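Local coordinates for protein predicted transcriptional regulator (PDB 3BY6) that probably binds DNA through a winged helix-turn-helix domain of the GntR family and regulates transcription, at the interface of chains A and B. Sequence-based numbering; all coordinates share one arbitrary frame. Chains: chain A/B, Predicted transcriptional regulator.

Contact 1: the interface of chains A and B. Residues chain A 15-16, 19, 45; chain B 4.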
# COMPACT_ATOMS: atom_id res chain seq x y z
N GLN A 15 -7.90 -7.97 -7.26
CA GLN A 15 -6.47 -8.19 -7.49
C GLN A 15 -6.16 -8.52 -8.97
O GLN A 15 -5.12 -8.13 -9.54
CB GLN A 15 -5.96 -9.29 -6.56
CG GLN A 15 -5.96 -8.81 -5.08
CD GLN A 15 -5.30 -9.78 -4.12
OE1 GLN A 15 -4.28 -10.38 -4.44
NE2 GLN A 15 -5.89 -9.95 -2.93
N LEU A 16 -7.08 -9.25 -9.59
CA LEU A 16 -6.92 -9.62 -11.00
C LEU A 16 -7.23 -8.42 -11.88
O LEU A 16 -6.55 -8.18 -12.85
CB LEU A 16 -7.78 -10.85 -11.34
CG LEU A 16 -7.87 -11.29 -12.79
CD1 LEU A 16 -6.48 -11.71 -13.36
CD2 LEU A 16 -8.95 -12.42 -12.90
N ARG A 19 -4.08 -6.39 -11.77
CA ARG A 19 -3.06 -7.02 -12.61
C ARG A 19 -3.26 -6.74 -14.08
O ARG A 19 -2.35 -6.26 -14.76
CB ARG A 19 -2.99 -8.54 -12.31
CG ARG A 19 -2.41 -9.47 -13.38
CD ARG A 19 -0.92 -9.27 -13.59
NE ARG A 19 -0.09 -10.11 -12.71
CZ ARG A 19 0.28 -11.38 -12.96
NH1 ARG A 19 -0.12 -12.04 -14.07
NH2 ARG A 19 1.05 -12.00 -12.07
N GLU A 45 -4.27 -18.85 -13.77
CA GLU A 45 -4.06 -18.17 -12.52
C GLU A 45 -4.52 -18.94 -11.31
O GLU A 45 -4.41 -18.45 -10.21
CB GLU A 45 -4.72 -16.77 -12.53
CG GLU A 45 -4.38 -15.91 -13.76
CD GLU A 45 -2.88 -15.60 -13.90
OE1 GLU A 45 -2.24 -15.29 -12.89
OE2 GLU A 45 -2.34 -15.66 -15.03
N MET B 4 -0.37 -15.74 -10.82
CA MET B 4 -0.17 -14.51 -10.03
C MET B 4 -0.17 -14.78 -8.51
O MET B 4 -0.88 -15.66 -8.01
CB MET B 4 -1.17 -13.39 -10.41
CG MET B 4 -2.63 -13.49 -9.88
SD MET B 4 -3.70 -12.03 -10.26
CE MET B 4 -3.08 -10.82 -9.19
O HOH W 1 -3.47 -17.04 -8.46
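The backbone N of B:Met4 gives a hydrogen bond of 2.8 Å to OE1 of the A:Glu45 carboxylate. It is nearly straight, 164° at H, and meets OE1 almost along its C-O axis. The A:Glu45 side chain bends at chi2 (-61°), which brings the carboxylate back to this N-H. A water lies between O of B:Met4 and O of A:Glu45 and may bridge them. The water O is 3.0 Å from O of B:Met4, but its approach to O of A:Glu45 is too short to trust. An alanine in place of A:Glu45 would probably leave the B:Met4 N-H without its carboxylate mate and the N-terminal arm of chain B less firmly pinned. The thioether chain of B:Met4 runs over the helix of chain A. Its CB lies over the A:Arg19 guanidinium, 3.6 Å from CZ. SD rests near A:Leu16, 4.1 Å from its CA. The chain then turns at chi3 (-73°), and the methyl CE comes to 3.4 Å from the backbone O of A:Gln15. B:Met4 is part of the N-terminal arm of chain B, which reaches across the deposited dimer. It docks between helix 12-25 and the end of helix 38-45, within the winged helix-turn-helix domain of chain A.

Contact 2: the interface of chains A and B. Residues chain A 22, 86, 89-90, 93; chain B 97, 100-101, 104.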
# COMPACT_ATOMS: atom_id res chain seq x y z
N ASN A 22 -2.77 -3.01 -14.86
CA ASN A 22 -1.39 -2.56 -14.80
C ASN A 22 -0.60 -3.08 -15.98
O ASN A 22 0.23 -2.38 -16.57
CB ASN A 22 -0.74 -3.00 -13.49
CG ASN A 22 0.57 -2.29 -13.23
OD1 ASN A 22 0.62 -1.05 -13.24
ND2 ASN A 22 1.63 -3.05 -13.03
N ASN A 86 -4.20 5.15 -14.40
CA ASN A 86 -3.18 4.42 -13.63
C ASN A 86 -2.24 5.39 -12.94
O ASN A 86 -2.00 5.31 -11.73
CB ASN A 86 -2.38 3.48 -14.52
CG ASN A 86 -1.48 2.58 -13.72
OD1 ASN A 86 -1.89 2.05 -12.69
ND2 ASN A 86 -0.23 2.45 -14.14
N ARG A 89 -3.85 6.92 -9.94
CA ARG A 89 -3.74 6.04 -8.77
C ARG A 89 -2.38 6.26 -8.10
O ARG A 89 -2.29 6.36 -6.90
CB ARG A 89 -3.87 4.57 -9.20
CG ARG A 89 -3.54 3.51 -8.08
CD ARG A 89 -3.67 2.08 -8.66
NE ARG A 89 -2.61 1.78 -9.63
CZ ARG A 89 -1.38 1.40 -9.31
NH1 ARG A 89 -1.01 1.32 -8.04
NH2 ARG A 89 -0.49 1.13 -10.27
N LEU A 90 -1.35 6.33 -8.92
CA LEU A 90 0.04 6.45 -8.51
C LEU A 90 0.36 7.82 -7.92
O LEU A 90 1.12 7.93 -6.96
CB LEU A 90 0.94 6.22 -9.76
CG LEU A 90 1.79 4.94 -9.94
CD1 LEU A 90 1.36 3.81 -9.01
CD2 LEU A 90 1.88 4.49 -11.38
N ASP A 93 -0.94 8.08 -4.57
CA ASP A 93 -0.02 7.40 -3.63
C ASP A 93 1.16 8.30 -3.35
O ASP A 93 1.53 8.45 -2.21
CB ASP A 93 0.50 6.07 -4.20
CG ASP A 93 -0.59 5.03 -4.36
OD1 ASP A 93 -1.67 5.18 -3.76
OD2 ASP A 93 -0.35 4.05 -5.11
N VAL B 97 7.05 4.35 -5.39
CA VAL B 97 6.06 5.10 -6.21
C VAL B 97 6.73 5.88 -7.37
O VAL B 97 6.23 5.84 -8.49
CB VAL B 97 5.10 6.00 -5.38
CG1 VAL B 97 5.82 7.17 -4.75
CG2 VAL B 97 4.00 6.52 -6.28
N GLU B 100 7.74 3.35 -10.10
CA GLU B 100 6.55 2.98 -10.82
C GLU B 100 5.95 4.07 -11.75
O GLU B 100 5.49 3.76 -12.83
CB GLU B 100 5.50 2.45 -9.84
CG GLU B 100 4.53 1.50 -10.58
CD GLU B 100 3.54 0.81 -9.68
OE1 GLU B 100 3.78 0.79 -8.45
OE2 GLU B 100 2.53 0.29 -10.23
N LEU B 101 5.94 5.33 -11.32
CA LEU B 101 5.63 6.45 -12.22
C LEU B 101 6.59 6.57 -13.40
O LEU B 101 6.19 6.96 -14.48
CB LEU B 101 5.62 7.80 -11.46
CG LEU B 101 4.39 8.11 -10.58
CD1 LEU B 101 4.68 9.28 -9.64
CD2 LEU B 101 3.09 8.36 -11.38
N SER B 104 5.49 3.82 -15.72
CA SER B 104 4.26 4.23 -16.41
C SER B 104 4.51 5.41 -17.33
O SER B 104 3.61 6.18 -17.60
CB SER B 104 3.18 4.64 -15.42
OG SER B 104 3.38 5.99 -15.03
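A:Arg89 and B:Glu100 form a salt bridge across the interface. NH2 of the guanidinium donates to OE2 of the carboxylate at 3.1 Å, with 160° at H. The acceptor lies in the guanidinium plane, at its edge. The donor instead sits above the carboxylate plane, 46° out of it, and the two flat groups are turned 48° apart. B:Glu100 gets there with an extended chain, its CG anti to the backbone N. A:Asn22 of helix 12-25 faces the same acid. Its amide OD1 is 3.8 Å from OE2 of B:Glu100, a near approach and not a hydrogen bond, with the amide and carboxylate planes steeply turned. A:Leu90 crosses B:Glu100 at about a right angle, its CD1 3.8 Å from the carboxyl carbon CD. This methyl packs beside the carboxylate and may shield part of it. A:Leu90 also slides past B:Leu101 in the opposite direction. CB of A:Leu90 meets CD2 of B:Leu101 at 3.4 Å, a tight contact. CG2 of B:Val97 sits 3.3 Å from the backbone O of A:Leu90. The site is mainly helix 79-103 of one chain against its copy in the other, and probably helps hold the dimer.

The second shell fixes the arginine. A:Asn86 OD1, the side-chain amide oxygen, accepts from both NE and NH2 of A:Arg89, a side-on grip that should limit rotation of the guanidinium. Just past the end of helix 79-103 in chain B, OG of B:Ser104 donates to the backbone O of B:Leu101 at 3.0 Å.

Contact 3: the interface of chains A and B. Residues chain A 90-91, 94; chain B 97, 101, 114-115, 118.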
# COMPACT_ATOMS: atom_id res chain seq x y z
N LEU A 90 -1.35 6.33 -8.92
CA LEU A 90 0.04 6.45 -8.51
C LEU A 90 0.36 7.82 -7.92
O LEU A 90 1.12 7.93 -6.96
CB LEU A 90 0.94 6.22 -9.76
CG LEU A 90 1.79 4.94 -9.94
CD1 LEU A 90 1.36 3.81 -9.01
CD2 LEU A 90 1.88 4.49 -11.38
N LEU A 91 -0.19 8.86 -8.55
CA LEU A 91 -0.09 10.23 -8.08
C LEU A 91 -0.80 10.39 -6.75
O LEU A 91 -0.33 11.12 -5.90
CB LEU A 91 -0.71 11.18 -9.11
CG LEU A 91 0.10 11.49 -10.38
CD1 LEU A 91 -0.76 12.26 -11.37
CD2 LEU A 91 1.36 12.24 -9.98
N LEU A 94 1.76 8.87 -4.40
CA LEU A 94 2.81 9.88 -4.23
C LEU A 94 2.41 10.96 -3.23
O LEU A 94 3.20 11.32 -2.37
CB LEU A 94 3.16 10.54 -5.57
CG LEU A 94 4.21 11.65 -5.57
CD1 LEU A 94 5.55 11.16 -4.90
CD2 LEU A 94 4.42 12.16 -7.00
N VAL B 97 7.05 4.35 -5.39
CA VAL B 97 6.06 5.10 -6.21
C VAL B 97 6.73 5.88 -7.37
O VAL B 97 6.23 5.84 -8.49
CB VAL B 97 5.10 6.00 -5.38
CG1 VAL B 97 5.82 7.17 -4.75
CG2 VAL B 97 4.00 6.52 -6.28
N LEU B 101 5.94 5.33 -11.32
CA LEU B 101 5.63 6.45 -12.22
C LEU B 101 6.59 6.57 -13.40
O LEU B 101 6.19 6.96 -14.48
CB LEU B 101 5.62 7.80 -11.46
CG LEU B 101 4.39 8.11 -10.58
CD1 LEU B 101 4.68 9.28 -9.64
CD2 LEU B 101 3.09 8.36 -11.38
N ILE B 114 5.86 17.88 -10.21
CA ILE B 114 4.69 17.40 -9.49
C ILE B 114 4.90 17.47 -8.00
O ILE B 114 4.04 17.93 -7.25
CB ILE B 114 4.29 15.93 -9.95
CG1 ILE B 114 3.81 15.92 -11.40
CG2 ILE B 114 3.18 15.32 -9.05
CD1 ILE B 114 3.40 14.56 -11.90
N VAL B 115 6.09 17.01 -7.57
CA VAL B 115 6.49 17.03 -6.17
C VAL B 115 6.52 18.46 -5.64
O VAL B 115 6.01 18.73 -4.56
CB VAL B 115 7.83 16.27 -5.98
CG1 VAL B 115 8.43 16.52 -4.61
CG2 VAL B 115 7.63 14.76 -6.23
N ILE B 118 2.86 19.49 -5.15
CA ILE B 118 2.31 18.81 -3.97
C ILE B 118 2.83 19.46 -2.67
O ILE B 118 2.11 19.54 -1.68
CB ILE B 118 2.64 17.26 -4.00
CG1 ILE B 118 1.92 16.57 -5.17
CG2 ILE B 118 2.26 16.56 -2.67
CD1 ILE B 118 2.40 15.15 -5.48
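Helix 79-103 of chain A packs here against two helices of chain B, 79-103 and 108-119. A:Leu94 meets residues of both; A:Leu91 meets B:Ile114 of helix 108-119. A:Leu91 crosses B:Ile114 at about a right angle. Its CD2 methyl touches both branches of the isoleucine, CD1 at 3.6 Å and CG2 at 3.7 Å. B:Ile114 presents these branches with CG1 beside its backbone N (chi1 -67°) and CG2 anti to that N. A:Leu94 is approached from several sides. Its CD2 lies 3.9 Å from CD1 of B:Ile118, and the two side chains run at an oblique angle. The same CD2 is 3.9 Å from CD1 of B:Leu101, which comes across it at about a right angle. CG2 of B:Ile114 and CG2 of B:Val115 also lie near this methyl. The other branch, CD1, points to CG1 of B:Val97 at 4.0 Å. CG of A:Leu94 is anti to the backbone N (chi1 178°). CD1 turns to helix 79-103, while CD2 lies in the seam between both helices. B:Val97 CG2 also borders the backbone N of A:Leu94, at 3.8 Å. B:Leu101 divides its methyls, CD2 toward A:Leu90 and CD1 toward A:Leu94. The patch is an apolar helix-helix interface that probably helps hold the two chains together. It lies in the C-terminal helical part of the dimer, where the long helix of chain A fits against the last two helices of chain B.

Contacts 2 and 3 adjoin, with C-alpha centres about 8 Å apart. They share A:Leu90, B:Val97 and B:Leu101, so the salt bridge borders the aliphatic patch along helix 79-103. Contact 1 stands apart, its C-alpha centre about 17 Å from that of contact 2 and 24 Å from that of contact 3. Helix 12-25 connects it to contact 2, since it supplies residues to both. The two-fold symmetry repeats each contact with the chains exchanged. The C-terminal helices and the swapped N-terminal arms thus join the two chains at separate levels. Together they could set how the two presumed DNA-binding domains are placed, if this dimer is the biological one.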